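Local coordinates for protein probable serine protease HTRA3 (Homo sapiens, PDB 2P3W) that probably acts as a serine protease of the HtrA family whose PDZ domain, studied here, binds C-terminal peptide ends in a groove, at residues R11-T14 / S18-D21; Q40-N45 / G51-G56; Q74-V77 / P82-L85. All blocks are in the same frame, centred on the assembly; numbering follows the deposited sequence.

Interaction 1: R11-T14 / S18-D21; sequences RMRT and SLVD
Leu19, in the first turn of helix 17-26, pushes both methyl groups against Arg13 and Thr14 at the end of strand 10-14. With CG anti to the backbone N (chi1 -172°) the isobutyl group reaches back to the strand that the chain has just left. The two methyls share the work, and both lie over the same face of the Arg13 guanidinium. CD1 is set toward the NH1 and NH2 end, nearest Arg13 NH2 at 3.9 Å, with Arg13 NH1 a little farther off. CD2 sits 4.0 Å above the guanidinium plane, shifted toward the rim rather than centred over CZ, and also reaches the main chain, 3.8 Å from Thr14 O. A bend at chi3 of Arg13 (62°) turns the group toward the helix, while a hydrogen bond from NH1 to Gln40 OE1 on the neighbouring strand probably limits its rotation. Thr14 takes part through its carbonyl; its OG1 is engaged by Ser70 N at the start of helix 70-79. Just along strand 10-14, Arg11 and Met12 pair with a strand of the second subunit that carries the phage-derived FGRWV end, as peptide ligands do in PDZ domains. No hydrogen bond joins the two segments. The contact is nonpolar packing of leucine methyls on a guanidinium face and a main-chain carbonyl, an approach from above the plane that is compatible with the bond Arg13 NH1 makes to Gln40 OE1.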
ATOM      1  N   ARG A  11      -3.227  -4.873  -1.630  1.00 18.69           N
ATOM      2  CA  ARG A  11      -2.055  -5.734  -1.491  1.00 17.81           C
ATOM      3  C   ARG A  11      -2.577  -7.167  -1.693  1.00 18.04           C
ATOM      4  O   ARG A  11      -3.444  -7.630  -0.964  1.00 16.89           O
ATOM      5  CB  ARG A  11      -1.355  -5.520  -0.153  1.00 18.97           C
ATOM      6  CG  ARG A  11      -0.129  -6.428  -0.014  1.00 23.20           C
ATOM      7  CD  ARG A  11       1.011  -5.798   0.732  1.00 20.30           C
ATOM      8  NE  ARG A  11       0.684  -5.465   2.115  1.00 19.62           N
ATOM      9  CZ  ARG A  11       0.621  -6.340   3.098  1.00 20.91           C
ATOM     10  NH1 ARG A  11       0.847  -7.615   2.864  1.00 19.55           N
ATOM     11  NH2 ARG A  11       0.349  -5.930   4.338  1.00 21.51           N
ATOM     12  N   MET A  12      -2.110  -7.802  -2.765  1.00 17.09           N
ATOM     13  CA  MET A  12      -2.696  -9.025  -3.262  1.00 17.03           C
ATOM     14  C   MET A  12      -1.762 -10.201  -3.060  1.00 17.06           C
ATOM     15  O   MET A  12      -0.527 -10.056  -3.071  1.00 15.70           O
ATOM     16  CB  MET A  12      -3.039  -8.869  -4.755  1.00 23.46           C
ATOM     17  CG  MET A  12      -1.848  -8.608  -5.660  1.00 23.32           C
ATOM     18  SD  MET A  12      -2.206  -8.608  -7.417  1.00 24.79           S
ATOM     19  CE  MET A  12      -0.659  -8.093  -8.063  1.00 26.84           C
ATOM     20  N   ARG A  13      -2.348 -11.375  -2.857  1.00 15.23           N
ATOM     21  CA  ARG A  13      -1.623 -12.616  -2.703  1.00 14.52           C
ATOM     22  C   ARG A  13      -2.266 -13.698  -3.579  1.00 19.10           C
ATOM     23  O   ARG A  13      -3.496 -13.830  -3.604  1.00 20.22           O
ATOM     24  CB  ARG A  13      -1.706 -13.065  -1.240  1.00 17.02           C
ATOM     25  CG  ARG A  13      -0.983 -12.151  -0.279  1.00 17.92           C
ATOM     26  CD  ARG A  13      -1.190 -12.549   1.169  1.00 16.58           C
ATOM     27  NE  ARG A  13      -0.675 -13.885   1.479  1.00 16.98           N
ATOM     28  CZ  ARG A  13      -0.900 -14.549   2.614  1.00 23.01           C
ATOM     29  NH1 ARG A  13      -1.682 -14.047   3.573  1.00 23.74           N
ATOM     30  NH2 ARG A  13      -0.349 -15.745   2.801  1.00 21.24           N
ATOM     31  N   THR A  14      -1.456 -14.469  -4.302  1.00 19.60           N
ATOM     32  CA  THR A  14      -1.975 -15.608  -5.063  1.00 15.16           C
ATOM     33  C   THR A  14      -2.540 -16.713  -4.148  1.00 15.49           C
ATOM     34  O   THR A  14      -1.863 -17.146  -3.213  1.00 16.36           O
ATOM     35  CB  THR A  14      -0.861 -16.224  -5.955  1.00 18.25           C
ATOM     36  OG1 THR A  14      -0.374 -15.218  -6.850  1.00 17.97           O
ATOM     37  CG2 THR A  14      -1.392 -17.405  -6.748  1.00 21.77           C
ATOM     38  N   SER A  18      -1.625 -23.790   0.425  1.00 23.78           N
ATOM     39  CA  SER A  18      -1.179 -23.344   1.745  1.00 27.18           C
ATOM     40  C   SER A  18      -2.121 -22.293   2.321  1.00 28.15           C
ATOM     41  O   SER A  18      -2.601 -22.421   3.454  1.00 31.95           O
ATOM     42  CB  SER A  18       0.236 -22.763   1.653  1.00 30.63           C
ATOM     43  OG  SER A  18       1.140 -23.749   1.192  1.00 38.11           O
ATOM     44  N   LEU A  19      -2.381 -21.261   1.524  1.00 27.58           N
ATOM     45  CA  LEU A  19      -3.307 -20.215   1.905  1.00 24.03           C
ATOM     46  C   LEU A  19      -4.730 -20.765   2.099  1.00 22.80           C
ATOM     47  O   LEU A  19      -5.418 -20.381   3.045  1.00 29.01           O
ATOM     48  CB  LEU A  19      -3.259 -19.074   0.860  1.00 26.25           C
ATOM     49  CG  LEU A  19      -4.005 -17.774   1.142  1.00 25.28           C
ATOM     50  CD1 LEU A  19      -3.875 -17.351   2.590  1.00 26.64           C
ATOM     51  CD2 LEU A  19      -3.513 -16.678   0.219  1.00 23.85           C
ATOM     52  N   VAL A  20      -5.171 -21.679   1.237  1.00 21.59           N
ATOM     53  CA  VAL A  20      -6.548 -22.214   1.348  1.00 28.14           C
ATOM     54  C   VAL A  20      -6.740 -22.896   2.707  1.00 31.82           C
ATOM     55  O   VAL A  20      -7.800 -22.758   3.330  1.00 27.26           O
ATOM     56  CB  VAL A  20      -6.914 -23.209   0.195  1.00 31.11           C
ATOM     57  CG1 VAL A  20      -8.288 -23.854   0.437  1.00 32.66           C
ATOM     58  CG2 VAL A  20      -6.885 -22.516  -1.171  1.00 33.67           C
ATOM     59  N   ASP A  21      -5.709 -23.615   3.164  1.00 34.50           N
ATOM     60  CA  ASP A  21      -5.735 -24.254   4.484  1.00 36.39           C
ATOM     61  C   ASP A  21      -5.929 -23.264   5.633  1.00 37.07           C
ATOM     62  O   ASP A  21      -6.709 -23.533   6.548  1.00 38.40           O
ATOM     63  CB  ASP A  21      -4.455 -25.071   4.731  1.00 39.77           C
ATOM     64  CG  ASP A  21      -4.444 -26.378   3.975  1.00 40.48           C
ATOM     65  OD1 ASP A  21      -5.285 -26.559   3.065  1.00 43.83           O
ATOM     66  OD2 ASP A  21      -3.593 -27.230   4.295  1.00 44.47           O
TER

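Interaction 2: Q40-N45 / G51-G56; sequences QEVAPN and GGIQDG
Asp55 faces the end of strand 37-42 from the loop that precedes strand 58-62. Its CB rests 3.6 Å from Gln40 O, an ordinary van der Waals approach. CG lies between the backbone N and the carbonyl carbon (chi1 53°), which carries the carboxylate alongside that of Glu41. At the tip, OD2 accepts from a water at 2.8 Å. The same water donates to Glu41 OE2 and accepts from Val42 N at 2.9 Å, so it stands between two carboxylates while using the strand's N-H. The acids point the same way with planes 76° apart, and OD2 of Asp55 is 4.1 Å from Glu41 OE2; the water, together with Asn45 ND2 of the second subunit bonded to Glu41 OE2, probably eases their repulsion. Gln40 and Glu41 both face Arg11 on the neighbouring strand, forming a classic beta bulge where strand 37-42 pairs with strand 10-14 of the PDZ domain. Beyond it, Val42 turns inward, its CG2 3.7 Å from Asp55 N and 4.3 Å from Ile53 CG2. Ile53 follows Gly52, whose positive phi ends helix 47-51 in a Schellman motif, and its side chain runs on toward Leu85, Phe96 and Ile98 in the core.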
ATOM      1  N   GLN A  40      -5.231  -9.107   0.709  1.00 16.54           N
ATOM      2  CA  GLN A  40      -4.621  -9.013   2.032  1.00 16.57           C
ATOM      3  C   GLN A  40      -4.919  -7.668   2.683  1.00 18.50           C
ATOM      4  O   GLN A  40      -5.233  -7.623   3.863  1.00 18.25           O
ATOM      5  CB  GLN A  40      -3.108  -9.267   1.946  1.00 16.15           C
ATOM      6  CG  GLN A  40      -2.354  -9.180   3.265  1.00 18.40           C
ATOM      7  CD  GLN A  40      -2.713 -10.235   4.287  1.00 22.57           C
ATOM      8  OE1 GLN A  40      -3.031 -11.360   3.943  1.00 21.05           O
ATOM      9  NE2 GLN A  40      -2.581  -9.887   5.574  1.00 29.21           N
ATOM     10  N   GLU A  41      -4.799  -6.582   1.922  1.00 16.75           N
ATOM     11  CA  GLU A  41      -5.073  -5.232   2.437  1.00 17.39           C
ATOM     12  C   GLU A  41      -5.686  -4.345   1.335  1.00 16.40           C
ATOM     13  O   GLU A  41      -5.458  -4.566   0.141  1.00 18.25           O
ATOM     14  CB  GLU A  41      -3.787  -4.554   2.946  1.00 18.84           C
ATOM     15  CG  GLU A  41      -3.016  -5.259   4.038  1.00 25.10           C
ATOM     16  CD  GLU A  41      -3.776  -5.397   5.357  1.00 29.05           C
ATOM     17  OE1 GLU A  41      -3.416  -6.338   6.120  1.00 26.21           O
ATOM     18  OE2 GLU A  41      -4.711  -4.589   5.629  1.00 24.41           O
ATOM     19  N   VAL A  42      -6.493  -3.365   1.764  1.00 16.41           N
ATOM     20  CA  VAL A  42      -7.008  -2.325   0.865  1.00 16.56           C
ATOM     21  C   VAL A  42      -6.485  -0.965   1.305  1.00 17.56           C
ATOM     22  O   VAL A  42      -6.589  -0.594   2.490  1.00 17.68           O
ATOM     23  CB  VAL A  42      -8.557  -2.299   0.872  1.00 18.58           C
ATOM     24  CG1 VAL A  42      -9.069  -1.265  -0.112  1.00 20.02           C
ATOM     25  CG2 VAL A  42      -9.123  -3.689   0.570  1.00 18.47           C
ATOM     26  N   ALA A  43      -5.886  -0.219   0.380  1.00 17.35           N
ATOM     27  CA  ALA A  43      -5.390   1.117   0.705  1.00 16.57           C
ATOM     28  C   ALA A  43      -6.565   2.118   0.853  1.00 18.03           C
ATOM     29  O   ALA A  43      -7.547   2.038   0.115  1.00 18.05           O
ATOM     30  CB  ALA A  43      -4.377   1.604  -0.342  1.00 20.36           C
ATOM     31  N   PRO A  44      -6.494   3.037   1.830  1.00 18.32           N
ATOM     32  CA  PRO A  44      -7.653   3.887   2.197  1.00 19.75           C
ATOM     33  C   PRO A  44      -8.240   4.847   1.153  1.00 24.71           C
ATOM     34  O   PRO A  44      -9.447   5.093   1.171  1.00 30.15           O
ATOM     35  CB  PRO A  44      -7.137   4.723   3.374  1.00 22.74           C
ATOM     36  CG  PRO A  44      -5.725   4.413   3.511  1.00 21.85           C
ATOM     37  CD  PRO A  44      -5.346   3.245   2.738  1.00 20.43           C
ATOM     38  N   ASN A  45      -7.405   5.431   0.311  1.00 22.33           N
ATOM     39  CA  ASN A  45      -7.897   6.468  -0.631  1.00 20.92           C
ATOM     40  C   ASN A  45      -7.757   5.967  -2.061  1.00 21.55           C
ATOM     41  O   ASN A  45      -7.149   6.611  -2.888  1.00 29.61           O
ATOM     42  CB  ASN A  45      -7.081   7.725  -0.448  1.00 25.00           C
ATOM     43  CG  ASN A  45      -7.395   8.415   0.861  1.00 29.04           C
ATOM     44  OD1 ASN A  45      -8.534   8.824   1.074  1.00 32.47           O
ATOM     45  ND2 ASN A  45      -6.399   8.532   1.751  1.00 28.54           N
ATOM     46  N   GLY A  51     -14.711   1.646  -4.286  1.00 17.81           N
ATOM     47  CA  GLY A  51     -15.549   0.727  -5.052  1.00 17.67           C
ATOM     48  C   GLY A  51     -16.180  -0.391  -4.255  1.00 20.16           C
ATOM     49  O   GLY A  51     -17.087  -1.071  -4.772  1.00 23.27           O
ATOM     50  N   GLY A  52     -15.726  -0.590  -3.013  1.00 18.71           N
ATOM     51  CA  GLY A  52     -16.352  -1.559  -2.086  1.00 20.00           C
ATOM     52  C   GLY A  52     -15.605  -2.851  -1.806  1.00 18.92           C
ATOM     53  O   GLY A  52     -16.119  -3.744  -1.119  1.00 18.76           O
ATOM     54  N   ILE A  53     -14.411  -2.979  -2.350  1.00 16.02           N
ATOM     55  CA  ILE A  53     -13.590  -4.146  -2.081  1.00 16.85           C
ATOM     56  C   ILE A  53     -13.086  -4.087  -0.624  1.00 19.95           C
ATOM     57  O   ILE A  53     -12.820  -3.004  -0.084  1.00 17.61           O
ATOM     58  CB  ILE A  53     -12.473  -4.249  -3.123  1.00 20.45           C
ATOM     59  CG1 ILE A  53     -13.125  -4.589  -4.513  1.00 23.58           C
ATOM     60  CG2 ILE A  53     -11.438  -5.292  -2.704  1.00 20.25           C
ATOM     61  CD1 ILE A  53     -12.215  -4.634  -5.666  1.00 31.00           C
ATOM     62  N   GLN A  54     -13.002  -5.257   0.007  1.00 17.19           N
ATOM     63  CA  GLN A  54     -12.669  -5.380   1.428  1.00 17.33           C
ATOM     64  C   GLN A  54     -11.611  -6.451   1.624  1.00 16.69           C
ATOM     65  O   GLN A  54     -11.532  -7.410   0.852  1.00 16.85           O
ATOM     66  CB  GLN A  54     -13.909  -5.724   2.233  1.00 17.65           C
ATOM     67  CG  GLN A  54     -14.898  -4.573   2.267  1.00 19.95           C
ATOM     68  CD  GLN A  54     -16.271  -4.936   2.797  1.00 20.53           C
ATOM     69  OE1 GLN A  54     -16.480  -6.036   3.336  1.00 21.43           O
ATOM     70  NE2 GLN A  54     -17.223  -3.984   2.688  1.00 20.70           N
ATOM     71  N   ASP A  55     -10.787  -6.309   2.668  1.00 18.79           N
ATOM     72  CA  ASP A  55      -9.794  -7.353   2.887  1.00 21.02           C
ATOM     73  C   ASP A  55     -10.483  -8.690   3.195  1.00 16.23           C
ATOM     74  O   ASP A  55     -11.596  -8.759   3.738  1.00 17.17           O
ATOM     75  CB  ASP A  55      -8.724  -6.960   3.910  1.00 29.03           C
ATOM     76  CG  ASP A  55      -9.294  -6.480   5.209  1.00 34.88           C
ATOM     77  OD1 ASP A  55     -10.264  -7.084   5.708  1.00 36.35           O
ATOM     78  OD2 ASP A  55      -8.740  -5.514   5.755  1.00 35.82           O
ATOM     79  N   GLY A  56      -9.852  -9.761   2.743  1.00 18.73           N
ATOM     80  CA  GLY A  56     -10.426 -11.092   2.815  1.00 18.72           C
ATOM     81  C   GLY A  56     -11.138 -11.505   1.527  1.00 16.63           C
ATOM     82  O   GLY A  56     -11.439 -12.695   1.345  1.00 15.15           O
TER
HETATM   83  O   HOH W   1      -7.084  -3.529   4.626  1.00 22.69           O

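Interaction 3: Q74-V77 / P82-L85; sequences QEAV and PLLL
Leu83 has CG anti to its carbonyl carbon (chi1 -57°) and CD1 extended away from CA (chi2 -173°), an outstretched form that carries its two methyls from strand 83-89 onto helix 70-79. On the helix, Val77 places CG2 beside its own backbone N and anti to its carbonyl carbon, on the side that meets the leucine. The side chains cross at about a right angle, with Leu83 CD1 3.8 Å from Val77 CG2. The other branch slots against the preceding residue: Leu83 CD2 is 3.7 Å from Ala76 O and 4.2 Å from Ala76 CB. A small alanine methyl and a helix carbonyl thus form the floor for one methyl, and a valine branch the wall for the other. All three residues are buried, and the contact is wholly apolar apart from that carbonyl. Val62 of strand 58-62 touches both Ala76 and Leu83, continuing the packing inward. Val77 also touches Ile8 and, in the second subunit, Val112, the last residue of the phage-derived ligand sequence. The arrangement is that of a PDZ domain, whose helix 70-79 packs on the sheet and, with strand 10-14, borders the groove that receives a peptide's C-terminus.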
ATOM      1  N   GLN A  74      -1.938  -7.810 -11.939  1.00 17.81           N
ATOM      2  CA  GLN A  74      -0.983  -6.728 -12.228  1.00 19.01           C
ATOM      3  C   GLN A  74      -1.067  -6.298 -13.709  1.00 18.06           C
ATOM      4  O   GLN A  74      -1.126  -5.100 -14.019  1.00 18.06           O
ATOM      5  CB  GLN A  74       0.437  -7.177 -11.891  1.00 19.94           C
ATOM      6  CG  GLN A  74       1.418  -6.028 -11.887  1.00 27.03           C
ATOM      7  CD  GLN A  74       2.845  -6.459 -11.644  1.00 31.71           C
ATOM      8  OE1 GLN A  74       3.102  -7.546 -11.110  1.00 41.81           O
ATOM      9  NE2 GLN A  74       3.794  -5.611 -12.048  1.00 32.14           N
ATOM     10  N   GLU A  75      -1.088  -7.262 -14.624  1.00 19.91           N
ATOM     11  CA  GLU A  75      -1.139  -6.952 -16.056  1.00 17.43           C
ATOM     12  C   GLU A  75      -2.472  -6.271 -16.418  1.00 17.72           C
ATOM     13  O   GLU A  75      -2.506  -5.326 -17.206  1.00 17.75           O
ATOM     14  CB  GLU A  75      -0.924  -8.220 -16.896  1.00 20.83           C
ATOM     15  CG  GLU A  75      -1.101  -8.068 -18.410  1.00 30.13           C
ATOM     16  CD  GLU A  75       0.083  -7.443 -19.116  1.00 38.93           C
ATOM     17  OE1 GLU A  75       0.851  -6.682 -18.481  1.00 42.97           O
ATOM     18  OE2 GLU A  75       0.248  -7.735 -20.335  1.00 47.88           O
ATOM     19  N   ALA A  76      -3.572  -6.754 -15.852  1.00 17.20           N
ATOM     20  CA  ALA A  76      -4.887  -6.107 -16.094  1.00 18.05           C
ATOM     21  C   ALA A  76      -4.942  -4.662 -15.606  1.00 16.81           C
ATOM     22  O   ALA A  76      -5.440  -3.780 -16.305  1.00 16.48           O
ATOM     23  CB  ALA A  76      -5.989  -6.904 -15.490  1.00 17.69           C
ATOM     24  N   VAL A  77      -4.424  -4.407 -14.412  1.00 15.87           N
ATOM     25  CA  VAL A  77      -4.347  -3.044 -13.877  1.00 16.32           C
ATOM     26  C   VAL A  77      -3.524  -2.113 -14.779  1.00 16.60           C
ATOM     27  O   VAL A  77      -3.829  -0.945 -14.932  1.00 18.86           O
ATOM     28  CB  VAL A  77      -3.773  -3.060 -12.451  1.00 17.55           C
ATOM     29  CG1 VAL A  77      -3.525  -1.708 -11.954  1.00 16.79           C
ATOM     30  CG2 VAL A  77      -4.728  -3.776 -11.522  1.00 18.46           C
ATOM     31  N   PRO A  82     -12.168   0.407 -17.187  1.00 16.51           N
ATOM     32  CA  PRO A  82     -12.071  -0.035 -15.812  1.00 15.86           C
ATOM     33  C   PRO A  82     -11.938  -1.555 -15.822  1.00 16.39           C
ATOM     34  O   PRO A  82     -11.956  -2.169 -16.895  1.00 16.99           O
ATOM     35  CB  PRO A  82     -13.418   0.380 -15.209  1.00 15.20           C
ATOM     36  CG  PRO A  82     -14.340   0.249 -16.372  1.00 17.10           C
ATOM     37  CD  PRO A  82     -13.555   0.683 -17.577  1.00 18.29           C
ATOM     38  N   LEU A  83     -11.879  -2.135 -14.639  1.00 15.73           N
ATOM     39  CA  LEU A  83     -11.829  -3.576 -14.426  1.00 15.85           C
ATOM     40  C   LEU A  83     -13.139  -4.036 -13.787  1.00 15.57           C
ATOM     41  O   LEU A  83     -13.493  -3.584 -12.676  1.00 19.44           O
ATOM     42  CB  LEU A  83     -10.668  -3.919 -13.489  1.00 18.46           C
ATOM     43  CG  LEU A  83      -9.242  -3.471 -13.884  1.00 20.62           C
ATOM     44  CD1 LEU A  83      -8.238  -4.087 -12.897  1.00 19.70           C
ATOM     45  CD2 LEU A  83      -8.941  -3.889 -15.254  1.00 19.44           C
ATOM     46  N   LEU A  84     -13.834  -4.947 -14.475  1.00 16.80           N
ATOM     47  CA  LEU A  84     -14.999  -5.622 -13.912  1.00 18.24           C
ATOM     48  C   LEU A  84     -14.495  -6.832 -13.132  1.00 18.68           C
ATOM     49  O   LEU A  84     -14.119  -7.841 -13.713  1.00 18.14           O
ATOM     50  CB  LEU A  84     -15.984  -5.994 -15.026  1.00 19.93           C
ATOM     51  CG  LEU A  84     -16.581  -4.822 -15.812  1.00 22.56           C
ATOM     52  CD1 LEU A  84     -17.267  -5.305 -17.067  1.00 27.40           C
ATOM     53  CD2 LEU A  84     -17.552  -4.022 -14.964  1.00 24.41           C
ATOM     54  N   LEU A  85     -14.486  -6.707 -11.806  1.00 18.42           N
ATOM     55  CA  LEU A  85     -13.865  -7.702 -10.933  1.00 16.10           C
ATOM     56  C   LEU A  85     -14.940  -8.533 -10.258  1.00 18.73           C
ATOM     57  O   LEU A  85     -15.811  -7.971  -9.608  1.00 20.92           O
ATOM     58  CB  LEU A  85     -12.989  -7.031  -9.875  1.00 17.24           C
ATOM     59  CG  LEU A  85     -11.777  -6.218 -10.391  1.00 18.64           C
ATOM     60  CD1 LEU A  85     -10.977  -5.597  -9.289  1.00 22.89           C
ATOM     61  CD2 LEU A  85     -10.894  -7.097 -11.257  1.00 17.18           C
TER

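The three contacts follow one another in series along the chain, and all reach the same antiparallel sheet of the PDZ domain. Interaction 1 and interaction 2 have centres about 15 Å apart and are joined directly, since strands 10-14 and 37-42 are neighbours bonded through Arg11 to Gln40 and Glu41. Interaction 3 lies across the chain's centre from both, with centres about 19 Å from interaction 1 and 15 Å from interaction 2. Side chains bridge these gaps: Met12 packs on Gln74, and Ile53 on Leu85. Interactions 1 and 3 involve strand 10-14 and helix 70-79, which flank the peptide groove, and all three contacts touch the second subunit, whose C-terminal ligand sequence occupies it.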